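Local coordinates for putative oxidoreductase with NAD(P)-binding Rossmann-fold domain (Clostridium difficile, PDB 3UUW), which is a putative dehydrogenase of the GFO/IDH/MocA family that probably binds NAD(P) in its Rossmann domain, at residues Leu198-His203 and Ser215-Ser220; Ile145-His150 and Phe210-Ser215; Asp167-Ile172 and Ile294-Leu299; Lys223-Glu228 and Lys239-Leu244. All blocks are in the same frame, centred on the assembly; numbering follows the deposited sequence.

Contact 1 (Leu198-His203 and Ser215-Ser220); sequences LIFVSH and SMHRDS
The carbonyl oxygen M216 O is gripped twice from the opposite strand: V201 N donates to it at 3.0 Å, and F200 CA, 3.3 Å from M216 O, directs its C-H at the same oxygen. V201 O is held in like fashion, with M216 N at 2.9 Å and the CA-H of S215 beside it. Farther along, I199 O takes a nearly straight bond from R218 N (2.9 Å, 171°), while H217 CD2 meets I199 O edge-on. This is the antiparallel hairpin of strands 198-206 and 211-217 in the mixed sheet of the C-terminal domain; I199 and F200 both pair with F191 of strand 184-192, a classic beta bulge on the hairpin's other flank. F200 and H217 share one side of the sheet. Their rings form an offset edge-to-face pair, the edge of F200 toward the face of H217, with planes at 74°; F200 also packs on V143 of a second subunit. On the other side, branched V201 lays CG1 against M216 CB at 3.9 Å. R218 crosses L198 at about a right angle, CG to CG 4.0 Å; bends at chi2 (-66°) and chi3 then turn the chain beyond CG, and NH1 forms a salt bridge with D167 and a weak bond to M216 SD.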
loop_
_atom_site.group_PDB
_atom_site.type_symbol
_atom_site.label_atom_id
_atom_site.label_comp_id
_atom_site.label_asym_id
_atom_site.label_seq_id
_atom_site.Cartn_x
_atom_site.Cartn_y
_atom_site.Cartn_z
ATOM N N LEU A 198 6.043 2.869 31.781
ATOM C CA LEU A 198 6.419 2.018 30.656
ATOM C C LEU A 198 6.701 2.812 29.390
ATOM O O LEU A 198 5.856 3.595 28.933
ATOM C CB LEU A 198 5.302 1.010 30.342
ATOM C CG LEU A 198 5.582 0.024 29.189
ATOM C CD1 LEU A 198 6.776 -0.852 29.519
ATOM C CD2 LEU A 198 4.365 -0.828 28.894
ATOM N N ILE A 199 7.879 2.597 28.820
ATOM C CA ILE A 199 8.223 3.144 27.494
ATOM C C ILE A 199 8.092 2.049 26.430
ATOM O O ILE A 199 7.372 2.192 25.436
ATOM C CB ILE A 199 9.675 3.677 27.432
ATOM C CG1 ILE A 199 9.914 4.822 28.420
ATOM C CG2 ILE A 199 10.008 4.142 25.988
ATOM C CD1 ILE A 199 11.369 5.191 28.567
ATOM N N PHE A 200 8.811 0.957 26.637
ATOM C CA PHE A 200 8.834 -0.140 25.666
ATOM C C PHE A 200 8.979 -1.463 26.374
ATOM O O PHE A 200 9.693 -1.562 27.363
ATOM C CB PHE A 200 10.009 0.086 24.719
ATOM C CG PHE A 200 10.217 -1.013 23.728
ATOM C CD1 PHE A 200 9.476 -1.047 22.555
ATOM C CD2 PHE A 200 11.131 -2.018 23.961
ATOM C CE1 PHE A 200 9.636 -2.079 21.626
ATOM C CE2 PHE A 200 11.292 -3.054 23.030
ATOM C CZ PHE A 200 10.554 -3.062 21.854
ATOM N N VAL A 201 8.297 -2.488 25.860
ATOM C CA VAL A 201 8.431 -3.835 26.379
ATOM C C VAL A 201 8.401 -4.799 25.219
ATOM O O VAL A 201 7.667 -4.600 24.255
ATOM C CB VAL A 201 7.324 -4.193 27.405
ATOM C CG1 VAL A 201 5.952 -4.108 26.784
ATOM C CG2 VAL A 201 7.540 -5.601 28.006
ATOM N N SER A 202 9.199 -5.845 25.330
ATOM C CA SER A 202 9.230 -6.891 24.330
ATOM C C SER A 202 9.636 -8.202 24.958
ATOM O O SER A 202 10.386 -8.226 25.937
ATOM C CB SER A 202 10.195 -6.526 23.207
ATOM O OG SER A 202 10.325 -7.604 22.308
ATOM N N HIS A 203 9.115 -9.289 24.394
ATOM C CA HIS A 203 9.449 -10.639 24.826
ATOM C C HIS A 203 9.578 -11.566 23.660
ATOM O O HIS A 203 9.007 -11.338 22.597
ATOM C CB HIS A 203 8.406 -11.188 25.778
ATOM C CG HIS A 203 8.429 -10.511 27.102
ATOM N ND1 HIS A 203 7.685 -9.385 27.372
ATOM C CD2 HIS A 203 9.175 -10.747 28.197
ATOM C CE1 HIS A 203 7.944 -8.982 28.604
ATOM N NE2 HIS A 203 8.865 -9.775 29.117
ATOM N N SER A 215 5.789 -7.211 21.158
ATOM C CA SER A 215 6.379 -5.864 21.300
ATOM C C SER A 215 5.347 -4.736 21.468
ATOM O O SER A 215 4.347 -4.690 20.772
ATOM C CB SER A 215 7.239 -5.576 20.068
ATOM O OG SER A 215 7.786 -4.268 20.072
ATOM N N MET A 216 5.649 -3.791 22.357
ATOM C CA MET A 216 4.773 -2.663 22.618
ATOM C C MET A 216 5.603 -1.400 22.941
ATOM O O MET A 216 6.293 -1.328 23.961
ATOM C CB MET A 216 3.809 -2.994 23.776
ATOM C CG MET A 216 3.089 -1.757 24.370
ATOM S SD MET A 216 1.796 -2.167 25.562
ATOM C CE MET A 216 0.529 -2.832 24.449
ATOM N N HIS A 217 5.511 -0.404 22.062
ATOM C CA HIS A 217 6.176 0.886 22.252
ATOM C C HIS A 217 5.084 1.919 22.482
ATOM O O HIS A 217 4.219 2.141 21.628
ATOM C CB HIS A 217 7.017 1.246 21.039
ATOM C CG HIS A 217 7.872 2.450 21.227
ATOM N ND1 HIS A 217 8.351 3.189 20.168
ATOM C CD2 HIS A 217 8.338 3.046 22.346
ATOM C CE1 HIS A 217 9.080 4.191 20.630
ATOM N NE2 HIS A 217 9.086 4.130 21.947
ATOM N N ARG A 218 5.129 2.525 23.656
ATOM C CA ARG A 218 4.137 3.495 24.097
ATOM C C ARG A 218 4.381 4.904 23.586
ATOM O O ARG A 218 3.504 5.768 23.743
ATOM C CB ARG A 218 4.114 3.534 25.629
ATOM C CG ARG A 218 3.937 2.172 26.284
ATOM C CD ARG A 218 2.576 1.548 25.999
ATOM N NE ARG A 218 1.480 2.356 26.549
ATOM C CZ ARG A 218 0.196 2.012 26.485
ATOM N NH1 ARG A 218 -0.173 0.865 25.911
ATOM N NH2 ARG A 218 -0.726 2.815 27.008
ATOM N N ASP A 219 5.551 5.146 22.994
ATOM C CA ASP A 219 5.919 6.473 22.505
ATOM C C ASP A 219 6.403 6.357 21.063
ATOM O O ASP A 219 7.486 6.837 20.705
ATOM C CB ASP A 219 7.017 7.090 23.398
ATOM C CG ASP A 219 7.126 8.602 23.233
ATOM O OD1 ASP A 219 6.229 9.192 22.596
ATOM O OD2 ASP A 219 8.100 9.215 23.741
ATOM N N SER A 220 5.572 5.718 20.239
ATOM C CA SER A 220 5.862 5.456 18.821
ATOM C C SER A 220 5.361 6.591 17.904
ATOM O O SER A 220 5.061 7.736 18.366
ATOM C CB SER A 220 5.208 4.117 18.437
ATOM O OG SER A 220 5.613 3.668 17.147
#

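Contact 2 (Ile145-His150 and Phe210-Ser215); sequences INICKH and FSINTS
I145 and I147 of strand 142-150 bond N213 of strand 211-217, its parallel neighbour in the mixed sheet of the C-terminal domain. N213 N gives its hydrogen to I145 O at 2.8 Å and N213 O receives I147 N at 2.8 Å; S211 O accepts from I145 N, S215 N gives to I147 O, and S215 O accepts from K149 N. C148 CA adds a short CA-H contact to S215 O, 3.1 Å away. On one face N146 and N213 stand side by side with nearly coplanar amides (28° apart), and N213 ND2 donates to N146 OD1 at 3.0 Å. Both have CG anti to the carbonyl carbon (chi1 -58° for N146), which starts both side chains off alike, CG beside the backbone N. The other face is largely apolar: I145 CD1 reaches F210 CE1 at 3.5 Å, and I147 packs on V171 and A175 of helix 160-179; T214 OG1, bonded to Y168 OH, is the polar exception. One shell out, K204 holds N213 OD1 and E228 accepts from N146 ND2. The lysine would be expected to draw electron density from the N213 amide, and the glutamate to push it toward N146 OD1, so the flanking charges probably strengthen the asparagine-asparagine bond.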
loop_
_atom_site.group_PDB
_atom_site.type_symbol
_atom_site.label_atom_id
_atom_site.label_comp_id
_atom_site.label_asym_id
_atom_site.label_seq_id
_atom_site.Cartn_x
_atom_site.Cartn_y
_atom_site.Cartn_z
ATOM N N ILE A 145 5.985 -16.072 14.822
ATOM C CA ILE A 145 4.876 -15.132 14.880
ATOM C C ILE A 145 5.402 -13.858 15.515
ATOM O O ILE A 145 6.166 -13.906 16.475
ATOM C CB ILE A 145 3.694 -15.684 15.691
ATOM C CG1 ILE A 145 3.152 -16.957 15.053
ATOM C CG2 ILE A 145 2.563 -14.647 15.791
ATOM C CD1 ILE A 145 2.024 -17.599 15.846
ATOM N N ASN A 146 5.006 -12.736 14.958
ATOM C CA ASN A 146 5.346 -11.431 15.541
ATOM C C ASN A 146 4.059 -10.682 15.861
ATOM O O ASN A 146 3.169 -10.602 15.017
ATOM C CB ASN A 146 6.198 -10.600 14.568
ATOM C CG ASN A 146 7.465 -11.297 14.167
ATOM O OD1 ASN A 146 8.262 -11.711 15.007
ATOM N ND2 ASN A 146 7.668 -11.437 12.856
ATOM N N ILE A 147 3.972 -10.099 17.051
ATOM C CA ILE A 147 2.801 -9.342 17.437
ATOM C C ILE A 147 3.250 -8.046 18.041
ATOM O O ILE A 147 4.049 -8.049 18.956
ATOM C CB ILE A 147 1.917 -10.072 18.478
ATOM C CG1 ILE A 147 1.532 -11.483 17.993
ATOM C CG2 ILE A 147 0.679 -9.220 18.780
ATOM C CD1 ILE A 147 0.741 -12.310 19.055
ATOM N N CYS A 148 2.731 -6.931 17.540
ATOM C CA CYS A 148 3.055 -5.652 18.141
ATOM C C CYS A 148 1.827 -4.795 18.343
ATOM O O CYS A 148 0.824 -4.958 17.644
ATOM C CB CYS A 148 4.063 -4.886 17.313
ATOM S SG CYS A 148 3.427 -4.363 15.754
ATOM N N LYS A 149 1.924 -3.878 19.304
ATOM C CA LYS A 149 0.852 -2.938 19.618
ATOM C C LYS A 149 1.500 -1.667 20.130
ATOM O O LYS A 149 1.918 -1.599 21.290
ATOM C CB LYS A 149 -0.115 -3.521 20.648
ATOM C CG LYS A 149 -1.335 -2.694 20.899
ATOM C CD LYS A 149 -2.327 -3.451 21.782
ATOM C CE LYS A 149 -3.701 -2.796 21.799
ATOM N NZ LYS A 149 -3.709 -1.478 22.482
ATOM N N HIS A 150 1.571 -0.672 19.251
ATOM C CA HIS A 150 2.268 0.570 19.530
ATOM C C HIS A 150 1.307 1.723 19.634
ATOM O O HIS A 150 0.235 1.711 19.025
ATOM C CB HIS A 150 3.278 0.873 18.437
ATOM C CG HIS A 150 4.268 -0.227 18.202
ATOM N ND1 HIS A 150 4.887 -0.900 19.235
ATOM C CD2 HIS A 150 4.779 -0.743 17.057
ATOM C CE1 HIS A 150 5.731 -1.788 18.734
ATOM N NE2 HIS A 150 5.692 -1.701 17.413
ATOM N N PHE A 210 7.863 -23.200 17.337
ATOM C CA PHE A 210 8.170 -21.843 16.901
ATOM C C PHE A 210 8.135 -20.888 18.090
ATOM O O PHE A 210 7.677 -21.251 19.182
ATOM C CB PHE A 210 7.195 -21.371 15.807
ATOM C CG PHE A 210 5.734 -21.416 16.209
ATOM C CD1 PHE A 210 5.137 -20.320 16.822
ATOM C CD2 PHE A 210 4.960 -22.534 15.944
ATOM C CE1 PHE A 210 3.779 -20.343 17.178
ATOM C CE2 PHE A 210 3.599 -22.564 16.303
ATOM C CZ PHE A 210 3.024 -21.469 16.917
ATOM N N SER A 211 8.599 -19.667 17.866
ATOM C CA SER A 211 8.592 -18.640 18.888
ATOM C C SER A 211 7.676 -17.492 18.495
ATOM O O SER A 211 7.387 -17.285 17.312
ATOM C CB SER A 211 9.995 -18.064 19.086
ATOM O OG SER A 211 10.883 -19.079 19.538
ATOM N N ILE A 212 7.216 -16.759 19.504
ATOM C CA ILE A 212 6.415 -15.577 19.284
ATOM C C ILE A 212 7.203 -14.394 19.803
ATOM O O ILE A 212 7.756 -14.442 20.906
ATOM C CB ILE A 212 5.062 -15.602 20.017
ATOM C CG1 ILE A 212 4.235 -16.827 19.623
ATOM C CG2 ILE A 212 4.290 -14.318 19.709
ATOM C CD1 ILE A 212 4.529 -18.073 20.454
ATOM N N ASN A 213 7.283 -13.354 18.991
ATOM C CA ASN A 213 7.938 -12.124 19.382
ATOM C C ASN A 213 6.898 -11.066 19.585
ATOM O O ASN A 213 6.228 -10.669 18.635
ATOM C CB ASN A 213 8.926 -11.712 18.303
ATOM C CG ASN A 213 9.927 -12.805 18.015
ATOM O OD1 ASN A 213 10.786 -13.090 18.849
ATOM N ND2 ASN A 213 9.795 -13.462 16.864
ATOM N N THR A 214 6.796 -10.597 20.832
ATOM C CA THR A 214 5.794 -9.623 21.246
ATOM C C THR A 214 6.446 -8.311 21.535
ATOM O O THR A 214 7.534 -8.280 22.081
ATOM C CB THR A 214 5.055 -10.085 22.521
ATOM O OG1 THR A 214 5.982 -10.287 23.600
ATOM C CG2 THR A 214 4.307 -11.395 22.257
ATOM N N SER A 215 5.789 -7.211 21.158
ATOM C CA SER A 215 6.379 -5.864 21.300
ATOM C C SER A 215 5.347 -4.736 21.468
ATOM O O SER A 215 4.347 -4.690 20.772
ATOM C CB SER A 215 7.239 -5.576 20.068
ATOM O OG SER A 215 7.786 -4.268 20.072
#

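Contact 3 (Asp167-Ile172 and Ile294-Leu299); sequences DYIHVI and IKAQRL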
loop_
_atom_site.group_PDB
_atom_site.type_symbol
_atom_site.label_atom_id
_atom_site.label_comp_id
_atom_site.label_asym_id
_atom_site.label_seq_id
_atom_site.Cartn_x
_atom_site.Cartn_y
_atom_site.Cartn_z
ATOM N N ASP A 167 -2.927 -3.283 29.133
ATOM C CA ASP A 167 -2.810 -3.226 27.682
ATOM C C ASP A 167 -1.888 -4.270 27.067
ATOM O O ASP A 167 -2.270 -4.926 26.104
ATOM C CB ASP A 167 -2.389 -1.837 27.244
ATOM C CG ASP A 167 -2.748 -1.548 25.786
ATOM O OD1 ASP A 167 -3.388 -2.401 25.123
ATOM O OD2 ASP A 167 -2.385 -0.459 25.296
ATOM N N TYR A 168 -0.688 -4.455 27.612
ATOM C CA TYR A 168 0.210 -5.475 27.070
ATOM C C TYR A 168 -0.415 -6.865 27.189
ATOM O O TYR A 168 -0.066 -7.771 26.431
ATOM C CB TYR A 168 1.540 -5.463 27.786
ATOM C CG TYR A 168 2.661 -6.264 27.159
ATOM C CD1 TYR A 168 3.023 -6.097 25.816
ATOM C CD2 TYR A 168 3.425 -7.104 27.927
ATOM C CE1 TYR A 168 4.103 -6.811 25.257
ATOM C CE2 TYR A 168 4.508 -7.839 27.373
ATOM C CZ TYR A 168 4.850 -7.667 26.049
ATOM O OH TYR A 168 5.933 -8.367 25.536
ATOM N N ILE A 169 -1.360 -7.008 28.111
ATOM C CA ILE A 169 -2.048 -8.278 28.317
ATOM C C ILE A 169 -2.724 -8.735 27.027
ATOM O O ILE A 169 -2.830 -9.942 26.777
ATOM C CB ILE A 169 -3.070 -8.198 29.492
ATOM C CG1 ILE A 169 -3.514 -9.597 29.939
ATOM C CG2 ILE A 169 -4.283 -7.333 29.107
ATOM C CD1 ILE A 169 -4.324 -9.563 31.231
ATOM N N HIS A 170 -3.196 -7.792 26.215
ATOM C CA HIS A 170 -3.804 -8.158 24.934
ATOM C C HIS A 170 -2.814 -8.817 23.987
ATOM O O HIS A 170 -3.169 -9.767 23.286
ATOM C CB HIS A 170 -4.416 -6.955 24.224
ATOM C CG HIS A 170 -5.706 -6.499 24.814
ATOM N ND1 HIS A 170 -6.829 -7.300 24.873
ATOM C CD2 HIS A 170 -6.068 -5.301 25.330
ATOM C CE1 HIS A 170 -7.820 -6.620 25.423
ATOM N NE2 HIS A 170 -7.386 -5.399 25.701
ATOM N N VAL A 171 -1.589 -8.312 23.977
ATOM C CA VAL A 171 -0.522 -8.862 23.145
ATOM C C VAL A 171 -0.159 -10.284 23.608
ATOM O O VAL A 171 -0.098 -11.240 22.801
ATOM C CB VAL A 171 0.703 -7.906 23.137
ATOM C CG1 VAL A 171 1.857 -8.512 22.338
ATOM C CG2 VAL A 171 0.322 -6.544 22.549
ATOM N N ILE A 172 0.065 -10.430 24.910
ATOM C CA ILE A 172 0.418 -11.727 25.519
ATOM C C ILE A 172 -0.723 -12.719 25.347
ATOM O O ILE A 172 -0.493 -13.853 24.954
ATOM C CB ILE A 172 0.793 -11.566 26.989
ATOM C CG1 ILE A 172 2.046 -10.697 27.119
ATOM C CG2 ILE A 172 1.019 -12.940 27.694
ATOM C CD1 ILE A 172 3.256 -11.169 26.275
ATOM N N ILE A 294 -6.879 -16.157 33.018
ATOM C CA ILE A 294 -5.799 -15.598 33.829
ATOM C C ILE A 294 -4.402 -16.008 33.398
ATOM O O ILE A 294 -3.444 -15.558 33.990
ATOM C CB ILE A 294 -5.998 -15.986 35.340
ATOM C CG1 ILE A 294 -6.208 -17.504 35.509
ATOM C CG2 ILE A 294 -7.181 -15.237 35.897
ATOM C CD1 ILE A 294 -6.268 -17.970 36.993
ATOM N N LYS A 295 -4.274 -16.825 32.349
ATOM C CA LYS A 295 -2.944 -17.318 31.998
ATOM C C LYS A 295 -2.011 -16.217 31.493
ATOM O O LYS A 295 -0.832 -16.228 31.821
ATOM C CB LYS A 295 -2.997 -18.497 31.044
ATOM C CG LYS A 295 -3.507 -18.285 29.705
ATOM C CD LYS A 295 -3.218 -19.621 28.943
ATOM C CE LYS A 295 -3.614 -19.599 27.531
ATOM N NZ LYS A 295 -3.421 -20.974 26.953
ATOM N N ALA A 296 -2.531 -15.281 30.689
ATOM C CA ALA A 296 -1.721 -14.152 30.242
ATOM C C ALA A 296 -1.325 -13.287 31.460
ATOM O O ALA A 296 -0.165 -12.853 31.605
ATOM C CB ALA A 296 -2.474 -13.312 29.206
ATOM N N GLN A 297 -2.279 -13.058 32.357
ATOM C CA GLN A 297 -2.007 -12.260 33.548
ATOM C C GLN A 297 -0.947 -12.900 34.452
ATOM O O GLN A 297 -0.096 -12.205 35.003
ATOM C CB GLN A 297 -3.285 -12.018 34.329
ATOM C CG GLN A 297 -3.140 -10.957 35.409
ATOM C CD GLN A 297 -4.440 -10.726 36.144
ATOM O OE1 GLN A 297 -5.452 -11.376 35.852
ATOM N NE2 GLN A 297 -4.414 -9.818 37.119
ATOM N N ARG A 298 -0.998 -14.220 34.553
ATOM C CA ARG A 298 -0.035 -14.980 35.334
ATOM C C ARG A 298 1.364 -14.764 34.768
ATOM O O ARG A 298 2.310 -14.538 35.519
ATOM C CB ARG A 298 -0.414 -16.467 35.331
ATOM C CG ARG A 298 0.363 -17.298 36.277
ATOM C CD ARG A 298 0.058 -18.794 36.070
ATOM N NE ARG A 298 -1.337 -19.124 36.342
ATOM C CZ ARG A 298 -1.890 -19.189 37.557
ATOM N NH1 ARG A 298 -1.176 -18.948 38.653
ATOM N NH2 ARG A 298 -3.175 -19.511 37.673
ATOM N N LEU A 299 1.496 -14.782 33.446
ATOM C CA LEU A 299 2.785 -14.579 32.836
ATOM C C LEU A 299 3.265 -13.165 33.119
ATOM O O LEU A 299 4.433 -12.948 33.446
ATOM C CB LEU A 299 2.709 -14.856 31.333
ATOM C CG LEU A 299 3.991 -14.734 30.521
ATOM C CD1 LEU A 299 5.120 -15.477 31.209
ATOM C CD2 LEU A 299 3.739 -15.282 29.121
#
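A296 presents its CB to two isoleucines of the crossing helix: I172 CG2 lies 3.8 Å from A296 CB, and I169 CG1 lies 3.9 Å from it. The isoleucines offer different branches because their first torsions differ. In I169, CG1 is anti to the backbone N (chi1 -165°), which leaves CG2 in the crowded position between N and the carbonyl carbon; a second extended torsion then carries CD1 on to Q297 CB at 4.1 Å. In I172 it is CG2 that stands anti to the N, since chi1 of -63° turns CG1 beside the backbone N. That CG2 meets L299 CD2 at 3.9 Å as well, the two side chains crossing at about a right angle. I169 and I172 are one turn apart, as are A296 and L299, so each helix contributes one stripe. The short segments cross at 113° with axes 9.1 Å apart, and alanine's small side chain suits the place where the backbones come nearest. Helix 295-305 thereby joins helix 160-179 to the Rossmann side of the protein, where Q297 NE2 bonds A100 O and R298 pairs with E107; I169 also touches K97. Across the interface itself carbon meets carbon, which implies cohesion from dispersion and burial of apolar surface, without directional bonds to dictate the crossing angle.

Contact 4 (Lys223-Glu228 and Lys239-Leu244); sequences KLEQVE and KNLNVL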
loop_
_atom_site.group_PDB
_atom_site.type_symbol
_atom_site.label_atom_id
_atom_site.label_comp_id
_atom_site.label_asym_id
_atom_site.label_seq_id
_atom_site.Cartn_x
_atom_site.Cartn_y
_atom_site.Cartn_z
ATOM N N LYS A 223 -0.464 4.856 16.116
ATOM C CA LYS A 223 -1.161 3.788 16.797
ATOM C C LYS A 223 -1.310 2.667 15.778
ATOM O O LYS A 223 -1.980 2.841 14.753
ATOM C CB LYS A 223 -2.513 4.287 17.279
ATOM C CG LYS A 223 -3.322 3.238 18.003
ATOM C CD LYS A 223 -4.626 3.853 18.521
ATOM C CE LYS A 223 -5.636 2.782 18.901
ATOM N NZ LYS A 223 -5.118 1.902 19.983
ATOM N N LEU A 224 -0.643 1.551 16.060
ATOM C CA LEU A 224 -0.592 0.375 15.185
ATOM C C LEU A 224 -0.828 -0.892 16.006
ATOM O O LEU A 224 -0.506 -0.943 17.183
ATOM C CB LEU A 224 0.816 0.310 14.544
ATOM C CG LEU A 224 1.290 -0.894 13.729
ATOM C CD1 LEU A 224 0.331 -1.200 12.570
ATOM C CD2 LEU A 224 2.714 -0.641 13.209
ATOM N N GLU A 225 -1.457 -1.890 15.405
ATOM C CA GLU A 225 -1.430 -3.232 15.958
ATOM C C GLU A 225 -1.186 -4.118 14.766
ATOM O O GLU A 225 -1.703 -3.865 13.689
ATOM C CB GLU A 225 -2.724 -3.603 16.680
ATOM C CG GLU A 225 -2.717 -5.019 17.254
ATOM C CD GLU A 225 -3.833 -5.276 18.240
ATOM O OE1 GLU A 225 -4.316 -4.306 18.865
ATOM O OE2 GLU A 225 -4.220 -6.461 18.385
ATOM N N GLN A 226 -0.359 -5.148 14.942
ATOM C CA GLN A 226 -0.138 -6.091 13.872
ATOM C C GLN A 226 0.186 -7.468 14.405
ATOM O O GLN A 226 0.940 -7.590 15.359
ATOM C CB GLN A 226 1.035 -5.634 12.991
ATOM C CG GLN A 226 1.277 -6.558 11.817
ATOM C CD GLN A 226 2.392 -6.059 10.936
ATOM O OE1 GLN A 226 2.204 -5.155 10.140
ATOM N NE2 GLN A 226 3.557 -6.655 11.081
ATOM N N VAL A 227 -0.441 -8.483 13.810
ATOM C CA VAL A 227 -0.046 -9.881 13.995
ATOM C C VAL A 227 0.486 -10.373 12.633
ATOM O O VAL A 227 -0.142 -10.147 11.597
ATOM C CB VAL A 227 -1.220 -10.736 14.412
ATOM C CG1 VAL A 227 -0.876 -12.242 14.289
ATOM C CG2 VAL A 227 -1.671 -10.327 15.783
ATOM N N GLU A 228 1.655 -10.994 12.645
ATOM C CA GLU A 228 2.289 -11.525 11.441
ATOM C C GLU A 228 2.661 -12.953 11.733
ATOM O O GLU A 228 3.375 -13.229 12.729
ATOM C CB GLU A 228 3.548 -10.746 11.112
ATOM C CG GLU A 228 4.341 -11.262 9.930
ATOM C CD GLU A 228 5.474 -10.329 9.632
ATOM O OE1 GLU A 228 6.406 -10.276 10.464
ATOM O OE2 GLU A 228 5.412 -9.620 8.599
ATOM N N LYS A 239 -3.441 -6.122 10.115
ATOM C CA LYS A 239 -3.079 -4.815 10.597
ATOM C C LYS A 239 -4.299 -4.098 11.143
ATOM O O LYS A 239 -5.344 -4.037 10.484
ATOM C CB LYS A 239 -2.479 -3.972 9.462
ATOM C CG LYS A 239 -1.191 -4.527 8.910
ATOM C CD LYS A 239 -0.673 -3.624 7.773
ATOM C CE LYS A 239 0.674 -4.089 7.241
ATOM N NZ LYS A 239 1.113 -3.197 6.137
ATOM N N ASN A 240 -4.145 -3.554 12.339
ATOM C CA ASN A 240 -5.209 -2.795 13.027
ATOM C C ASN A 240 -6.546 -3.541 13.086
ATOM O O ASN A 240 -7.637 -2.928 13.023
ATOM C CB ASN A 240 -5.371 -1.415 12.375
ATOM C CG ASN A 240 -4.126 -0.558 12.521
ATOM O OD1 ASN A 240 -3.369 -0.701 13.477
ATOM N ND2 ASN A 240 -3.958 0.385 11.618
ATOM N N LEU A 241 -6.442 -4.862 13.196
ATOM C CA LEU A 241 -7.578 -5.789 13.282
ATOM C C LEU A 241 -8.493 -5.808 12.074
ATOM O O LEU A 241 -9.520 -6.521 12.095
ATOM C CB LEU A 241 -8.411 -5.535 14.559
ATOM C CG LEU A 241 -7.687 -5.695 15.883
ATOM C CD1 LEU A 241 -6.874 -4.500 16.199
ATOM C CD2 LEU A 241 -8.697 -5.965 17.040
ATOM N N ASN A 242 -8.157 -5.082 11.002
ATOM C CA ASN A 242 -9.129 -4.920 9.939
ATOM C C ASN A 242 -8.655 -4.938 8.496
ATOM O O ASN A 242 -9.449 -4.719 7.569
ATOM C CB ASN A 242 -10.010 -3.697 10.219
ATOM C CG ASN A 242 -9.272 -2.390 10.056
ATOM O OD1 ASN A 242 -8.121 -2.363 9.631
ATOM N ND2 ASN A 242 -9.949 -1.279 10.372
ATOM N N VAL A 243 -7.362 -5.202 8.302
ATOM C CA VAL A 243 -6.810 -5.419 6.974
ATOM C C VAL A 243 -5.991 -6.705 7.014
ATOM O O VAL A 243 -5.206 -6.888 7.929
ATOM C CB VAL A 243 -5.937 -4.258 6.522
ATOM C CG1 VAL A 243 -5.253 -4.606 5.179
ATOM C CG2 VAL A 243 -6.799 -2.992 6.377
ATOM N N LEU A 244 -6.249 -7.606 6.073
ATOM C CA LEU A 244 -5.563 -8.891 6.029
ATOM C C LEU A 244 -4.671 -8.968 4.779
ATOM O O LEU A 244 -5.138 -8.730 3.655
ATOM C CB LEU A 244 -6.574 -10.026 6.069
ATOM C CG LEU A 244 -6.071 -11.461 6.298
ATOM C CD1 LEU A 244 -7.160 -12.329 6.907
ATOM C CD2 LEU A 244 -5.571 -12.042 5.016
HETATM O O HOH W 1 -1.974 2.594 12.085
HETATM O O HOH W 2 -3.976 -6.239 13.924
#
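N240 sits in the turn that leads out of strand 234-239, which is paired antiparallel with strand 224-231, and binds E225 through both its backbone and its side chain. N240 and L241 both have positive phi, close to a type I' turn, a conformation that asparagine tolerates well. The turn closes on K239 O, which accepts from N242 N and V243 N, and N242 and V243 form a classic beta bulge facing K239. The tight part is at E225. N240 N points almost straight at E225 O (2.8 Å, 178°), arriving tilted from the carbonyl plane, while N240 OD1 accepts E225 N at 3.0 Å. The amide oxygen thus stands in for a strand carbonyl where the strand itself has already turned off. CG of N240, anti to the carbonyl carbon (chi1 -64°), starts the amide on its way back to the strand. On one side L241 CD1 packs against the carboxylate of E225, 3.7 Å from its CD, and E225 OE2 is held by R126 and Y132. Toward solvent the segments meet without direct bonds. Q226 and K239 run side by side, Q226 OE1 coming to 3.4 Å from K239 CE, and the ammonium group continues to E245. At K223, an exposed lysine, water bridges the two segments: one molecule donates to K223 O at 2.7 Å and accepts from N240 ND2 at 3.0 Å.

How the contacts relate
Contacts 1, 2 and 4 belong to one mixed sheet. Strand 211-217 serves contacts 1 and 2, which share S215 and have centres 12 Å apart, and contact 2 passes on to contact 4 through N146 N to E228 O at 2.8 Å. Contact 3 lies against the same sheet through helix 160-179. D167 there forms salt bridges with two cationic groups, R218 NH1 of contact 1 at 2.7 Å from its OD2 and K149 NZ of contact 2 at 2.8 Å from its OD1, while Y168 OH joins H203 ND1 and T214 OG1. Contacts 3 and 4 do not touch, their centres about 18 Å apart. A bound pentaethylene glycol, probably from crystallisation, lies near S202 and N213, beside contacts 1 and 2.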